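Local structure of toluene, o-xylene monooxygenase oxygenase subunit (Pseudomonas stutzeri, 2INC) at residues Arg122-Ala127 / Pro190-Phe195; His126-Gly131 / Glu197-Ala202. The protein forms part of the hydroxylase component of toluene/o-xylene monooxygenase, an oxygenase complex of six chains that probably hydroxylates aromatic hydrocarbons such as toluene and o-xylene. One frame throughout, in Å; residues are numbered along the deposited sequence.

Both contacts join helix 121-138 to helix 190-202, with their centres about 8 Å apart along one buried interface. Register advances in the same sense on both helices, R122-A127 against P190-F195 in contact 1 and H126-G131 against E197-A202 in contact 2, so the two helices run in the same general direction. More than sixty mostly helical residues separate the two segments of each contact. H126 and A127 belong to both contacts, and L124 CD1 lies 4.3 Å from I199 CB, which makes the two patches one apolar seam. It belongs to the ferritin-like helical fold of these hydroxylases, and one side of it meets another protein of the six-chain assembly.

Contact 1: Arg122-Ala127 / Pro190-Phe195; sequences RYLFHA and PAWQGF
A single methyl group carries this contact: CD2 of L124 meets both W192 and F195 of the facing helix. It stands at the edge of the indole, in the ring plane, with L124 CD2 3.9 Å from W192 CZ3, and at the same time over one face of the phenyl, 4.0 Å from F195 CG. The two rings are therefore touched in different ways by one carbon, and no hydrogen bond crosses. L124 holds CG anti to the backbone N (chi1 179°), which extends the branch across the gap between backbones whose closest CA atoms, L124 and F195, are 7.8 Å apart. This is helix-to-helix core packing of an all-helical, ferritin-like subunit. Helix 208-237 lines the same core: V223 touches both L124 and F195, L227 meets L124, and A226 meets F195. The indole is fixed from elsewhere, its NE1 hydrogen-bonded to the carbonyl O of R116 and its ring edge-to-face with Y296. Next to L124, Y123 sets out toward the facing helix, but its ring leads off and stacks on W186, a residue that also packs on L124. The hydroxyl of Y123 accepts a bent hydrogen bond (136°) from R122, Y123 OH lying 3.1 Å from R122 NH2 and 28° out of the guanidinium plane, while R122 NH1 forms a salt bridge with E182.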
loop_
_atom_site.group_PDB
_atom_site.type_symbol
_atom_site.label_atom_id
_atom_site.label_comp_id
_atom_site.label_asym_id
_atom_site.label_seq_id
_atom_site.Cartn_x
_atom_site.Cartn_y
_atom_site.Cartn_z
ATOM N N ARG B 122 12.881 27.309 -20.995
ATOM C CA ARG B 122 13.229 26.867 -19.646
ATOM C C ARG B 122 13.247 28.087 -18.688
ATOM O O ARG B 122 12.866 27.975 -17.511
ATOM C CB ARG B 122 14.527 26.046 -19.612
ATOM C CG ARG B 122 15.840 26.843 -19.635
ATOM C CD ARG B 122 16.986 25.906 -19.272
ATOM N NE ARG B 122 18.275 26.621 -19.366
ATOM C CZ ARG B 122 19.035 26.590 -20.435
ATOM N NH1 ARG B 122 18.662 25.832 -21.468
ATOM N NH2 ARG B 122 20.184 27.254 -20.454
ATOM N N TYR B 123 13.665 29.250 -19.197
ATOM C CA TYR B 123 13.655 30.483 -18.381
ATOM C C TYR B 123 12.215 30.917 -18.110
ATOM O O TYR B 123 11.812 31.204 -16.973
ATOM C CB TYR B 123 14.529 31.592 -19.037
ATOM C CG TYR B 123 15.979 31.153 -19.025
ATOM C CD1 TYR B 123 16.742 31.314 -17.878
ATOM C CD2 TYR B 123 16.572 30.531 -20.128
ATOM C CE1 TYR B 123 18.042 30.877 -17.813
ATOM C CE2 TYR B 123 17.931 30.055 -20.038
ATOM C CZ TYR B 123 18.623 30.249 -18.896
ATOM O OH TYR B 123 19.945 29.798 -18.725
ATOM N N LEU B 124 11.409 30.965 -19.127
ATOM C CA LEU B 124 10.084 31.470 -18.926
ATOM C C LEU B 124 9.290 30.541 -17.964
ATOM O O LEU B 124 8.605 31.030 -17.088
ATOM C CB LEU B 124 9.380 31.602 -20.264
ATOM C CG LEU B 124 7.942 32.108 -20.160
ATOM C CD1 LEU B 124 7.784 33.386 -19.251
ATOM C CD2 LEU B 124 7.502 32.486 -21.586
ATOM N N PHE B 125 9.416 29.228 -18.106
ATOM C CA PHE B 125 8.653 28.298 -17.251
ATOM C C PHE B 125 9.158 28.359 -15.824
ATOM O O PHE B 125 8.345 28.282 -14.895
ATOM C CB PHE B 125 8.711 26.823 -17.774
ATOM C CG PHE B 125 8.026 26.607 -19.107
ATOM C CD1 PHE B 125 8.403 25.512 -19.920
ATOM C CD2 PHE B 125 7.019 27.439 -19.557
ATOM C CE1 PHE B 125 7.808 25.260 -21.145
ATOM C CE2 PHE B 125 6.406 27.216 -20.802
ATOM C CZ PHE B 125 6.793 26.118 -21.600
ATOM N N HIS B 126 10.480 28.524 -15.631
ATOM C CA HIS B 126 10.976 28.710 -14.278
ATOM C C HIS B 126 10.496 30.042 -13.669
ATOM O O HIS B 126 10.124 30.069 -12.510
ATOM C CB HIS B 126 12.500 28.629 -14.193
ATOM C CG HIS B 126 12.997 28.652 -12.774
ATOM N ND1 HIS B 126 12.744 27.631 -11.884
ATOM C CD2 HIS B 126 13.638 29.611 -12.073
ATOM C CE1 HIS B 126 13.253 27.941 -10.702
ATOM N NE2 HIS B 126 13.819 29.133 -10.795
ATOM N N ALA B 127 10.402 31.099 -14.471
ATOM C CA ALA B 127 9.857 32.381 -13.994
ATOM C C ALA B 127 8.388 32.201 -13.594
ATOM O O ALA B 127 7.955 32.775 -12.613
ATOM C CB ALA B 127 9.980 33.453 -15.090
ATOM N N PRO B 190 14.854 39.726 -29.731
ATOM C CA PRO B 190 13.642 40.534 -29.712
ATOM C C PRO B 190 12.417 39.673 -29.495
ATOM O O PRO B 190 11.453 40.185 -28.876
ATOM C CB PRO B 190 13.546 41.122 -31.130
ATOM C CG PRO B 190 14.971 40.988 -31.702
ATOM C CD PRO B 190 15.693 39.977 -30.929
ATOM N N ALA B 191 12.420 38.413 -30.006
ATOM C CA ALA B 191 11.197 37.577 -29.928
ATOM C C ALA B 191 10.804 37.317 -28.487
ATOM O O ALA B 191 9.606 37.104 -28.209
ATOM C CB ALA B 191 11.361 36.241 -30.638
ATOM N N TRP B 192 11.782 37.351 -27.583
ATOM C CA TRP B 192 11.492 37.027 -26.159
ATOM C C TRP B 192 11.394 38.236 -25.234
ATOM O O TRP B 192 11.063 38.085 -24.045
ATOM C CB TRP B 192 12.602 36.164 -25.594
ATOM C CG TRP B 192 12.544 34.768 -26.109
ATOM C CD1 TRP B 192 13.330 34.250 -27.087
ATOM C CD2 TRP B 192 11.680 33.700 -25.665
ATOM N NE1 TRP B 192 13.015 32.919 -27.305
ATOM C CE2 TRP B 192 11.994 32.562 -26.457
ATOM C CE3 TRP B 192 10.667 33.593 -24.691
ATOM C CZ2 TRP B 192 11.354 31.320 -26.291
ATOM C CZ3 TRP B 192 10.011 32.340 -24.536
ATOM C CH2 TRP B 192 10.372 31.223 -25.331
ATOM N N GLN B 193 11.673 39.424 -25.761
ATOM C CA GLN B 193 11.691 40.598 -24.907
ATOM C C GLN B 193 10.318 41.060 -24.373
ATOM O O GLN B 193 10.253 41.584 -23.262
ATOM C CB GLN B 193 12.487 41.723 -25.567
ATOM C CG GLN B 193 14.038 41.528 -25.585
ATOM C CD GLN B 193 14.506 40.562 -24.530
ATOM O OE1 GLN B 193 14.635 40.943 -23.342
ATOM N NE2 GLN B 193 14.758 39.282 -24.924
ATOM N N GLY B 194 9.245 40.893 -25.138
ATOM C CA GLY B 194 7.878 41.115 -24.632
ATOM C C GLY B 194 7.679 40.230 -23.430
ATOM O O GLY B 194 7.393 40.734 -22.358
ATOM N N PHE B 195 7.810 38.905 -23.585
ATOM C CA PHE B 195 7.690 38.003 -22.412
ATOM C C PHE B 195 8.596 38.284 -21.245
ATOM O O PHE B 195 8.186 38.191 -20.086
ATOM C CB PHE B 195 7.849 36.529 -22.813
ATOM C CG PHE B 195 6.546 35.937 -23.371
ATOM C CD1 PHE B 195 6.478 35.475 -24.684
ATOM C CD2 PHE B 195 5.379 35.964 -22.597
ATOM C CE1 PHE B 195 5.239 35.022 -25.221
ATOM C CE2 PHE B 195 4.187 35.510 -23.096
ATOM C CZ PHE B 195 4.120 35.029 -24.444
#

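Contact 2: His126-Gly131 / Glu197-Ala202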
loop_
_atom_site.group_PDB
_atom_site.type_symbol
_atom_site.label_atom_id
_atom_site.label_comp_id
_atom_site.label_asym_id
_atom_site.label_seq_id
_atom_site.Cartn_x
_atom_site.Cartn_y
_atom_site.Cartn_z
ATOM N N HIS B 126 10.480 28.524 -15.631
ATOM C CA HIS B 126 10.976 28.710 -14.278
ATOM C C HIS B 126 10.496 30.042 -13.669
ATOM O O HIS B 126 10.124 30.069 -12.510
ATOM C CB HIS B 126 12.500 28.629 -14.193
ATOM C CG HIS B 126 12.997 28.652 -12.774
ATOM N ND1 HIS B 126 12.744 27.631 -11.884
ATOM C CD2 HIS B 126 13.638 29.611 -12.073
ATOM C CE1 HIS B 126 13.253 27.941 -10.702
ATOM N NE2 HIS B 126 13.819 29.133 -10.795
ATOM N N ALA B 127 10.402 31.099 -14.471
ATOM C CA ALA B 127 9.857 32.381 -13.994
ATOM C C ALA B 127 8.388 32.201 -13.594
ATOM O O ALA B 127 7.955 32.775 -12.613
ATOM C CB ALA B 127 9.980 33.453 -15.090
ATOM N N LEU B 128 7.651 31.344 -14.289
ATOM C CA LEU B 128 6.274 31.066 -13.869
ATOM C C LEU B 128 6.233 30.284 -12.558
ATOM O O LEU B 128 5.314 30.489 -11.718
ATOM C CB LEU B 128 5.525 30.294 -14.960
ATOM C CG LEU B 128 5.208 31.023 -16.267
ATOM C CD1 LEU B 128 4.492 30.018 -17.186
ATOM C CD2 LEU B 128 4.348 32.236 -15.995
ATOM N N GLN B 129 7.145 29.325 -12.414
ATOM C CA GLN B 129 7.326 28.547 -11.187
ATOM C C GLN B 129 7.541 29.497 -10.032
ATOM O O GLN B 129 6.941 29.370 -8.996
ATOM C CB GLN B 129 8.556 27.659 -11.369
ATOM C CG GLN B 129 8.884 26.726 -10.176
ATOM C CD GLN B 129 10.085 25.900 -10.486
ATOM O OE1 GLN B 129 10.445 25.766 -11.660
ATOM N NE2 GLN B 129 10.757 25.368 -9.436
ATOM N N MET B 130 8.425 30.467 -10.202
ATOM C CA MET B 130 8.636 31.480 -9.183
ATOM C C MET B 130 7.402 32.339 -8.915
ATOM O O MET B 130 7.079 32.664 -7.754
ATOM C CB MET B 130 9.768 32.401 -9.632
ATOM C CG MET B 130 11.103 31.679 -9.639
ATOM S SD MET B 130 12.305 32.758 -10.490
ATOM C CE MET B 130 12.517 34.109 -9.311
ATOM N N GLY B 131 6.721 32.725 -9.988
ATOM C CA GLY B 131 5.457 33.503 -9.900
ATOM C C GLY B 131 4.413 32.820 -9.078
ATOM O O GLY B 131 3.860 33.400 -8.129
ATOM N N GLU B 197 10.070 41.126 -20.305
ATOM C CA GLU B 197 9.614 42.341 -19.621
ATOM C C GLU B 197 8.369 42.054 -18.823
ATOM O O GLU B 197 8.294 42.427 -17.654
ATOM C CB GLU B 197 9.330 43.477 -20.636
ATOM C CG GLU B 197 8.824 44.777 -19.967
ATOM C CD GLU B 197 8.766 45.972 -20.903
ATOM O OE1 GLU B 197 8.947 45.838 -22.145
ATOM O OE2 GLU B 197 8.492 47.067 -20.388
ATOM N N LEU B 198 7.381 41.422 -19.455
ATOM C CA LEU B 198 6.148 41.058 -18.769
ATOM C C LEU B 198 6.404 40.249 -17.463
ATOM O O LEU B 198 5.982 40.646 -16.378
ATOM C CB LEU B 198 5.303 40.220 -19.704
ATOM C CG LEU B 198 4.024 39.650 -19.067
ATOM C CD1 LEU B 198 3.071 40.711 -18.414
ATOM C CD2 LEU B 198 3.287 38.798 -20.086
ATOM N N ILE B 199 7.108 39.129 -17.577
ATOM C CA ILE B 199 7.337 38.293 -16.406
ATOM C C ILE B 199 8.290 38.989 -15.389
ATOM O O ILE B 199 8.049 38.872 -14.195
ATOM C CB ILE B 199 7.804 36.862 -16.778
ATOM C CG1 ILE B 199 7.608 35.898 -15.581
ATOM C CG2 ILE B 199 9.276 36.859 -17.057
ATOM C CD1 ILE B 199 6.124 35.792 -14.979
ATOM N N GLU B 200 9.362 39.698 -15.802
ATOM C CA GLU B 200 10.154 40.380 -14.767
ATOM C C GLU B 200 9.351 41.383 -13.952
ATOM O O GLU B 200 9.528 41.459 -12.724
ATOM C CB GLU B 200 11.374 41.087 -15.336
ATOM C CG GLU B 200 12.413 40.071 -15.820
ATOM C CD GLU B 200 13.668 40.738 -16.413
ATOM O OE1 GLU B 200 13.789 41.990 -16.407
ATOM O OE2 GLU B 200 14.532 39.978 -16.887
ATOM N N LYS B 201 8.506 42.181 -14.623
ATOM C CA LYS B 201 7.646 43.133 -13.902
ATOM C C LYS B 201 6.593 42.458 -13.045
ATOM O O LYS B 201 6.382 42.859 -11.873
ATOM C CB LYS B 201 6.971 44.117 -14.864
ATOM C CG LYS B 201 8.023 45.083 -15.478
ATOM C CD LYS B 201 7.341 46.099 -16.405
ATOM C CE LYS B 201 8.399 47.165 -16.739
ATOM N NZ LYS B 201 7.994 48.164 -17.826
ATOM N N ALA B 202 5.931 41.446 -13.617
ATOM C CA ALA B 202 4.919 40.663 -12.875
ATOM C C ALA B 202 5.538 40.026 -11.616
ATOM O O ALA B 202 4.910 39.987 -10.584
ATOM C CB ALA B 202 4.247 39.610 -13.756
#
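I199 is the central residue here, and its longer branch touches both A127, through CG1, and L128, through its terminal CD1, while CG2 adds a second touch on A127. CG1 presses against the methyl of A127, I199 CG1 to A127 CB being 3.4 Å, tighter than an ordinary carbon-carbon contact, and CG2 flanks the same methyl, with A127 CB 4.0 Å from I199 CG2. The terminal CD1 of the longer branch meets a leucine: I199 CD1 to L128 CD2 is 4.1 Å. With CG1 of I199 anti to the backbone N (chi1 -162°), that branch projects across the gap, and CG2 falls into the crowded position between N and the carbonyl carbon. L128 starts off to one side; with its CG beside the backbone N (chi1 -68°), the methyl CD2, not the extended CD1, meets I199, and the two side chains cross at about a right angle. A small residue on one helix facing a branched one on the other permits close approach, the CA atoms of A127 and I199 lying 6.9 Å apart. This packing of an alanine against a branched residue joins two helices running the same way in the all-helical, ferritin-like core, where helix 208-237 closes over the pair: I215 and T219 touch I199, and K220 touches L128. E197 and K201 lie away from the I199 contact. K201 NZ is 2.8 Å from E197 OE2, a salt bridge one turn along the helix that uses the anti lone pair of the carboxylate, and OE1 of E197 has K291 as a second basic partner. On helix 121-138, H126 NE2 hydrogen-bonds a basic side chain of another protein chain, while from helix 190-202 E200 OE1 hydrogen-bonds backbone of another protein chain.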